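Local coordinates for protein putative oxidoreductase (Bacteroides fragilis NCTC 9343, PDB 3EOF) that binds flavin mononucleotide and probably acts as a nitroreductase-family oxidoreductase, with a second subunit contributing to each flavin site, at residues 7-12 against 126-131; 78-83 against 149-154. All coordinates share one frame; numbering follows the deposited sequence.

Contact 1 and contact 2 both rest on the antiparallel sheet of the nitroreductase-family fold, on opposite sides of the chain's centre. Their centres lie 25 Å apart and their nearest atoms about 5 Å apart, without touching. Strand 127-131 of contact 1 and strand 151-160, which begins in contact 2, are neighbours in that sheet. Contact 1 is part of the flavin site: it grips the phosphate and lines the isoalloxazine. Contact 2 makes no direct contact with the flavin; the side chain of Ile-154 comes within about 8 Å of a bound FMN (nearest atoms). Both contacts also touch the second subunit.

Contact 1: 7-12 against 126-131; sequences KNRRTI and LGICYL. With FMN (flavin mononucleotide), chain C.
The FMN site is built here by the loop after helix 2-7, which meets strand 127-131 where Ile-12 and Thr-11 touch Gly-127, Ile-128 and Cys-129. One direct backbone bond ties them: Ile-12 N donates to Ile-128 O at 3.0 Å, nearly straight at 167°. Two waters add bridges. One donates to Arg-10 O and accepts from Ile-128 N; the other donates to Thr-11 OG1 and accepts from Tyr-130 N. Ile-12 packs CB and CG1 on Gly-127, with CB 3.6 Å from Gly-127 CA.

Thr-11 works in two directions. With OG1 beside the backbone N (chi1 -73°), CG2 is anti to that N and lies 3.5 Å from Cys-129 SG. Its OG1 donates to FMN O1P at 2.7 Å, and its backbone N donates to FMN O3P at 2.8 Å. Arg-9 NH1 reaches the same O1P, 2.8 Å away, at the edge of the guanidinium and near its plane. Arg-9 NH2 also passes 3.8 Å from Ile-128 CD1; the two side chains cross at about a right angle. NH2 forms a salt bridge with Glu-122, and NH1 bonds Arg-34 O of the second subunit.

On the strand, Cys-129 SG sits 3.6 Å from FMN N1, and Tyr-130 CB packs near C9 and C9A. Arg-13, Gln-65, Arg-171, Gly-132 and Thr-37 of the second subunit add further bonds to the flavin.

Within this contact O1P receives two donors, Arg-9 NH1 and Thr-11 OG1; the cationic one probably offsets the phosphate charge. The Ile-12 to Ile-128 bond and the two water bridges join the phosphate-binding loop 9-12 to the strand lining the flavin.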
loop_
_atom_site.group_PDB
_atom_site.type_symbol
_atom_site.label_atom_id
_atom_site.label_comp_id
_atom_site.label_asym_id
_atom_site.label_seq_id
_atom_site.Cartn_x
_atom_site.Cartn_y
_atom_site.Cartn_z
ATOM N N LYS A 7 -9.469 1.681 15.898
ATOM C CA LYS A 7 -10.004 2.968 16.329
ATOM C C LYS A 7 -9.044 3.625 17.320
ATOM O O LYS A 7 -8.830 4.838 17.295
ATOM C CB LYS A 7 -11.400 2.792 16.985
ATOM C CG LYS A 7 -12.539 2.577 15.978
ATOM C CD LYS A 7 -13.953 2.380 16.580
ATOM C CE LYS A 7 -15.038 2.459 15.461
ATOM N NZ LYS A 7 -16.466 2.470 15.940
ATOM N N ASN A 8 -8.468 2.787 18.180
ATOM C CA ASN A 8 -7.571 3.206 19.255
ATOM C C ASN A 8 -6.108 3.005 19.013
ATOM O O ASN A 8 -5.320 3.130 19.938
ATOM C CB ASN A 8 -7.995 2.458 20.513
ATOM C CG ASN A 8 -9.335 2.917 20.969
ATOM O OD1 ASN A 8 -9.531 4.110 21.193
ATOM N ND2 ASN A 8 -10.281 2.003 21.061
ATOM N N ARG A 9 -5.739 2.723 17.776
ATOM C CA ARG A 9 -4.368 2.450 17.456
ATOM C C ARG A 9 -3.527 3.734 17.439
ATOM O O ARG A 9 -3.992 4.846 17.222
ATOM C CB ARG A 9 -4.217 1.697 16.109
ATOM C CG ARG A 9 -4.406 2.581 14.836
ATOM C CD ARG A 9 -3.792 1.990 13.617
ATOM N NE ARG A 9 -2.382 1.791 13.821
ATOM C CZ ARG A 9 -1.445 2.734 13.688
ATOM N NH1 ARG A 9 -1.762 3.956 13.302
ATOM N NH2 ARG A 9 -0.181 2.439 13.923
ATOM N N ARG A 10 -2.261 3.531 17.703
ATOM C CA ARG A 10 -1.315 4.582 17.623
ATOM C C ARG A 10 0.013 3.923 17.352
ATOM O O ARG A 10 0.218 2.753 17.694
ATOM C CB ARG A 10 -1.334 5.410 18.912
ATOM C CG ARG A 10 -0.941 4.671 20.122
ATOM C CD ARG A 10 -1.650 5.230 21.295
ATOM N NE ARG A 10 -3.051 4.841 21.319
ATOM C CZ ARG A 10 -3.972 5.427 22.081
ATOM N NH1 ARG A 10 -3.647 6.450 22.864
ATOM N NH2 ARG A 10 -5.234 5.020 22.045
ATOM N N THR A 11 0.898 4.694 16.738
ATOM C CA THR A 11 2.220 4.248 16.402
ATOM C C THR A 11 3.021 4.152 17.709
ATOM O O THR A 11 2.943 5.040 18.558
ATOM C CB THR A 11 2.934 5.246 15.387
ATOM O OG1 THR A 11 2.358 5.113 14.086
ATOM C CG2 THR A 11 4.378 4.922 15.252
ATOM N N ILE A 12 3.824 3.091 17.815
ATOM C CA ILE A 12 4.626 2.839 18.978
ATOM C C ILE A 12 6.042 2.803 18.502
ATOM O O ILE A 12 6.365 2.062 17.550
ATOM C CB ILE A 12 4.249 1.506 19.659
ATOM C CG1 ILE A 12 2.772 1.523 20.109
ATOM C CG2 ILE A 12 5.196 1.241 20.791
ATOM C CD1 ILE A 12 2.438 2.558 21.198
ATOM N N LEU A 126 1.244 -6.007 19.950
ATOM C CA LEU A 126 2.533 -5.372 19.612
ATOM C C LEU A 126 2.339 -3.911 19.156
ATOM O O LEU A 126 1.229 -3.447 18.915
ATOM C CB LEU A 126 3.238 -6.177 18.540
ATOM C CG LEU A 126 3.612 -7.633 18.817
ATOM C CD1 LEU A 126 3.769 -8.449 17.511
ATOM C CD2 LEU A 126 4.852 -7.747 19.665
ATOM N N GLY A 127 3.437 -3.164 19.102
ATOM C CA GLY A 127 3.403 -1.800 18.623
ATOM C C GLY A 127 4.310 -1.777 17.403
ATOM O O GLY A 127 5.330 -2.440 17.348
ATOM N N ILE A 128 3.917 -1.014 16.413
ATOM C CA ILE A 128 4.645 -0.908 15.178
ATOM C C ILE A 128 4.863 0.584 14.840
ATOM O O ILE A 128 4.211 1.475 15.363
ATOM C CB ILE A 128 3.878 -1.617 14.010
ATOM C CG1 ILE A 128 2.583 -0.875 13.660
ATOM C CG2 ILE A 128 3.544 -3.132 14.356
ATOM C CD1 ILE A 128 2.711 0.326 12.718
ATOM N N CYS A 129 5.789 0.805 13.927
ATOM C CA CYS A 129 6.105 2.113 13.399
ATOM C C CYS A 129 6.658 1.894 12.004
ATOM O O CYS A 129 7.541 1.061 11.799
ATOM C CB CYS A 129 7.150 2.824 14.243
ATOM S SG CYS A 129 7.477 4.485 13.675
ATOM N N TYR A 130 6.115 2.602 11.027
ATOM C CA TYR A 130 6.627 2.520 9.685
ATOM C C TYR A 130 7.776 3.491 9.611
ATOM O O TYR A 130 7.741 4.509 10.282
ATOM C CB TYR A 130 5.577 2.961 8.688
ATOM C CG TYR A 130 4.474 1.935 8.361
ATOM C CD1 TYR A 130 4.626 1.064 7.303
ATOM C CD2 TYR A 130 3.294 1.904 9.039
ATOM C CE1 TYR A 130 3.622 0.173 6.934
ATOM C CE2 TYR A 130 2.276 0.989 8.685
ATOM C CZ TYR A 130 2.479 0.127 7.597
ATOM O OH TYR A 130 1.551 -0.815 7.169
ATOM N N LEU A 131 8.785 3.169 8.811
ATOM C CA LEU A 131 9.882 4.089 8.554
ATOM C C LEU A 131 9.741 4.484 7.046
ATOM O O LEU A 131 9.828 3.617 6.084
ATOM C CB LEU A 131 11.252 3.496 8.894
ATOM C CG LEU A 131 11.421 2.707 10.205
ATOM C CD1 LEU A 131 12.742 1.931 10.165
ATOM C CD2 LEU A 131 11.299 3.590 11.472
HETATM N N1 FMN C . 7.095 7.630 12.071
HETATM C C2 FMN C . 8.401 7.978 12.436
HETATM O O2 FMN C . 8.684 8.249 13.613
HETATM N N3 FMN C . 9.413 8.064 11.477
HETATM C C4 FMN C . 9.183 7.805 10.111
HETATM O O4 FMN C . 10.178 7.483 9.357
HETATM C C4A FMN C . 7.838 7.471 9.760
HETATM N N5 FMN C . 7.527 7.209 8.433
HETATM C C5A FMN C . 6.251 6.831 8.044
HETATM C C6 FMN C . 6.041 6.567 6.683
HETATM C C7 FMN C . 4.791 6.200 6.217
HETATM C C7M FMN C . 4.635 5.957 4.744
HETATM C C8 FMN C . 3.729 6.103 7.113
HETATM C C8M FMN C . 2.460 5.478 6.637
HETATM C C9 FMN C . 3.932 6.367 8.486
HETATM C C9A FMN C . 5.204 6.742 8.989
HETATM N N10 FMN C . 5.490 7.029 10.347
HETATM C C10 FMN C . 6.797 7.386 10.727
HETATM C "C1'" FMN C . 4.408 7.044 11.424
HETATM C "C2'" FMN C . 3.572 8.305 11.265
HETATM O "O2'" FMN C . 4.367 9.427 11.669
HETATM C "C3'" FMN C . 2.245 8.192 11.989
HETATM O "O3'" FMN C . 1.382 7.191 11.418
HETATM C "C4'" FMN C . 1.481 9.523 12.024
HETATM O "O4'" FMN C . 2.139 10.459 12.855
HETATM C "C5'" FMN C . 0.131 9.315 12.650
HETATM O "O5'" FMN C . 0.416 8.685 13.901
HETATM P P FMN C . -0.372 7.341 14.381
HETATM O O1P FMN C . -0.043 6.154 13.450
HETATM O O2P FMN C . -1.851 7.622 14.313
HETATM O O3P FMN C . 0.027 7.177 15.855
HETATM O O HOH W 1 1.415 0.392 17.173
HETATM O O HOH W 2 3.611 3.963 11.853
#

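Contact 2: 78-83 against 149-154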
loop_
_atom_site.group_PDB
_atom_site.type_symbol
_atom_site.label_atom_id
_atom_site.label_comp_id
_atom_site.label_asym_id
_atom_site.label_seq_id
_atom_site.Cartn_x
_atom_site.Cartn_y
_atom_site.Cartn_z
ATOM N N CYS A 78 9.652 -5.710 0.854
ATOM C CA CYS A 78 10.158 -5.480 -0.485
ATOM C C CYS A 78 9.230 -5.919 -1.616
ATOM O O CYS A 78 8.654 -7.028 -1.570
ATOM C CB CYS A 78 11.465 -6.255 -0.657
ATOM S SG CYS A 78 12.657 -5.882 0.597
ATOM N N ALA A 79 9.093 -5.030 -2.601
ATOM C CA ALA A 79 8.432 -5.319 -3.868
ATOM C C ALA A 79 9.348 -6.388 -4.472
ATOM O O ALA A 79 10.538 -6.229 -4.458
ATOM C CB ALA A 79 8.396 -4.065 -4.742
ATOM N N ASP A 80 8.803 -7.484 -4.972
ATOM C CA ASP A 80 9.645 -8.570 -5.487
ATOM C C ASP A 80 8.983 -9.226 -6.683
ATOM O O ASP A 80 7.975 -9.934 -6.554
ATOM C CB ASP A 80 9.884 -9.583 -4.364
ATOM C CG ASP A 80 10.835 -10.719 -4.725
ATOM O OD1 ASP A 80 10.911 -11.094 -5.891
ATOM O OD2 ASP A 80 11.474 -11.278 -3.795
ATOM N N PHE A 81 9.524 -8.916 -7.852
ATOM C CA PHE A 81 9.160 -9.607 -9.100
ATOM C C PHE A 81 10.228 -10.648 -9.458
ATOM O O PHE A 81 10.026 -11.463 -10.362
ATOM C CB PHE A 81 8.922 -8.636 -10.279
ATOM C CG PHE A 81 7.501 -8.590 -10.714
ATOM C CD1 PHE A 81 6.956 -9.693 -11.358
ATOM C CD2 PHE A 81 6.729 -7.475 -10.543
ATOM C CE1 PHE A 81 5.640 -9.686 -11.801
ATOM C CE2 PHE A 81 5.430 -7.450 -10.995
ATOM C CZ PHE A 81 4.878 -8.566 -11.611
ATOM N N ARG A 82 11.321 -10.661 -8.692
ATOM C CA ARG A 82 12.423 -11.564 -8.935
ATOM C C ARG A 82 12.025 -13.012 -8.751
ATOM O O ARG A 82 12.346 -13.867 -9.595
ATOM C CB ARG A 82 13.582 -11.271 -7.995
ATOM C CG ARG A 82 14.779 -12.189 -8.265
ATOM C CD ARG A 82 15.952 -11.744 -7.487
ATOM N NE ARG A 82 17.150 -12.445 -7.912
ATOM C CZ ARG A 82 17.968 -12.025 -8.869
ATOM N NH1 ARG A 82 17.727 -10.906 -9.544
ATOM N NH2 ARG A 82 19.021 -12.754 -9.173
ATOM N N ARG A 83 11.404 -13.316 -7.618
ATOM C CA ARG A 83 10.964 -14.685 -7.388
ATOM C C ARG A 83 10.060 -15.166 -8.532
ATOM O O ARG A 83 10.265 -16.261 -9.088
ATOM C CB ARG A 83 10.300 -14.825 -6.027
ATOM C CG ARG A 83 9.811 -16.245 -5.716
ATOM C CD ARG A 83 9.286 -16.320 -4.308
ATOM N NE ARG A 83 8.283 -15.316 -4.158
ATOM C CZ ARG A 83 8.324 -14.222 -3.395
ATOM N NH1 ARG A 83 9.259 -13.965 -2.511
ATOM N NH2 ARG A 83 7.295 -13.411 -3.468
ATOM N N GLU A 149 18.291 -7.676 -8.391
ATOM C CA GLU A 149 17.443 -7.091 -9.403
ATOM C C GLU A 149 15.986 -7.586 -9.279
ATOM O O GLU A 149 15.745 -8.713 -8.916
ATOM C CB GLU A 149 18.080 -7.351 -10.788
ATOM C CG GLU A 149 17.439 -6.619 -11.975
ATOM C CD GLU A 149 18.268 -6.714 -13.257
ATOM O OE1 GLU A 149 19.500 -6.895 -13.115
ATOM O OE2 GLU A 149 17.675 -6.577 -14.368
ATOM N N LEU A 150 15.036 -6.691 -9.553
ATOM C CA LEU A 150 13.599 -6.913 -9.437
ATOM C C LEU A 150 13.100 -7.015 -7.989
ATOM O O LEU A 150 11.971 -7.486 -7.726
ATOM C CB LEU A 150 13.144 -8.078 -10.298
ATOM C CG LEU A 150 13.381 -7.912 -11.790
ATOM C CD1 LEU A 150 12.796 -9.124 -12.510
ATOM C CD2 LEU A 150 12.799 -6.610 -12.314
ATOM N N VAL A 151 13.931 -6.520 -7.062
ATOM C CA VAL A 151 13.601 -6.428 -5.626
ATOM C C VAL A 151 13.914 -4.999 -5.231
ATOM O O VAL A 151 14.967 -4.478 -5.557
ATOM C CB VAL A 151 14.362 -7.419 -4.711
ATOM C CG1 VAL A 151 13.851 -7.302 -3.278
ATOM C CG2 VAL A 151 14.204 -8.919 -5.228
ATOM N N PHE A 152 12.946 -4.369 -4.580
ATOM C CA PHE A 152 13.033 -2.998 -4.202
ATOM C C PHE A 152 12.382 -2.807 -2.819
ATOM O O PHE A 152 11.243 -3.241 -2.601
ATOM C CB PHE A 152 12.313 -2.134 -5.287
ATOM C CG PHE A 152 12.607 -0.662 -5.150
ATOM C CD1 PHE A 152 11.975 0.091 -4.173
ATOM C CD2 PHE A 152 13.539 -0.049 -5.967
ATOM C CE1 PHE A 152 12.287 1.435 -3.982
ATOM C CE2 PHE A 152 13.854 1.291 -5.790
ATOM C CZ PHE A 152 13.210 2.034 -4.792
ATOM N N PRO A 153 13.082 -2.151 -1.873
ATOM C CA PRO A 153 12.494 -1.963 -0.555
ATOM C C PRO A 153 11.427 -0.886 -0.587
ATOM O O PRO A 153 11.667 0.224 -1.085
ATOM C CB PRO A 153 13.673 -1.517 0.280
ATOM C CG PRO A 153 14.514 -0.753 -0.667
ATOM C CD PRO A 153 14.428 -1.523 -1.945
ATOM N N ILE A 154 10.223 -1.253 -0.141
ATOM C CA ILE A 154 9.066 -0.356 -0.174
ATOM C C ILE A 154 8.919 0.364 1.154
ATOM O O ILE A 154 8.977 1.604 1.208
ATOM C CB ILE A 154 7.751 -1.116 -0.553
ATOM C CG1 ILE A 154 7.872 -1.619 -2.006
ATOM C CG2 ILE A 154 6.496 -0.216 -0.448
ATOM C CD1 ILE A 154 8.198 -0.554 -3.024
#
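The guanidinium of Arg-82 has Glu-149 O at its edge, 9° out of its plane, where NH1 donates at 3.0 Å and 160°. The chain is extended from CG to NE, with CG anti to the backbone N (chi1 -178°), which carries it alongside that carbonyl; CD is 3.4 Å from Glu-149 O. NE of Arg-82 makes a salt bridge to Asp-185 of the second subunit. The ring of Phe-81 stacks with Tyr-97, and that of Phe-152 meets Phe-103 edge-to-face.

Strands 73-80 and 151-160 run antiparallel here. Ala-79 and Phe-152 are the hydrogen-bonded pair: Ala-79 N gives to Phe-152 O at 2.8 Å, and Phe-152 N returns a bond to Ala-79 O. Cys-78 with Pro-153 and Asp-80 with Val-151 are non-hydrogen-bonded pairs. Beyond the strand, Phe-81 N donates to Leu-150 O at 2.8 Å, and Arg-82 N adds a weak bond to the same oxygen.

The two methyls of Val-151 meet different partners. CG1 touches Cys-78 CB at 3.7 Å, while CG2 meets Arg-82 CB at the same distance and lies against the Asp-80 carboxylate. On the other face of the sheet Ala-79 CB packs on Ile-154 CG1, 3.7 Å away; helix 100-123 covers this face, with Ala-106 against Ala-79.

Asp-80 caps helix 82-89: OD1 accepts from Arg-83 N at 2.9 Å, on the syn side of the carboxylate. OD2 is hydrogen-bonded to Ser-45 OG and to Tyr-183 OH of the second subunit.

The buried carboxylate is therefore held by donors from the helix start, the neighbouring strand and the second subunit. This would be expected to stabilise its charge. With Arg-82, it ties the strand end and the helix start to the dimer interface.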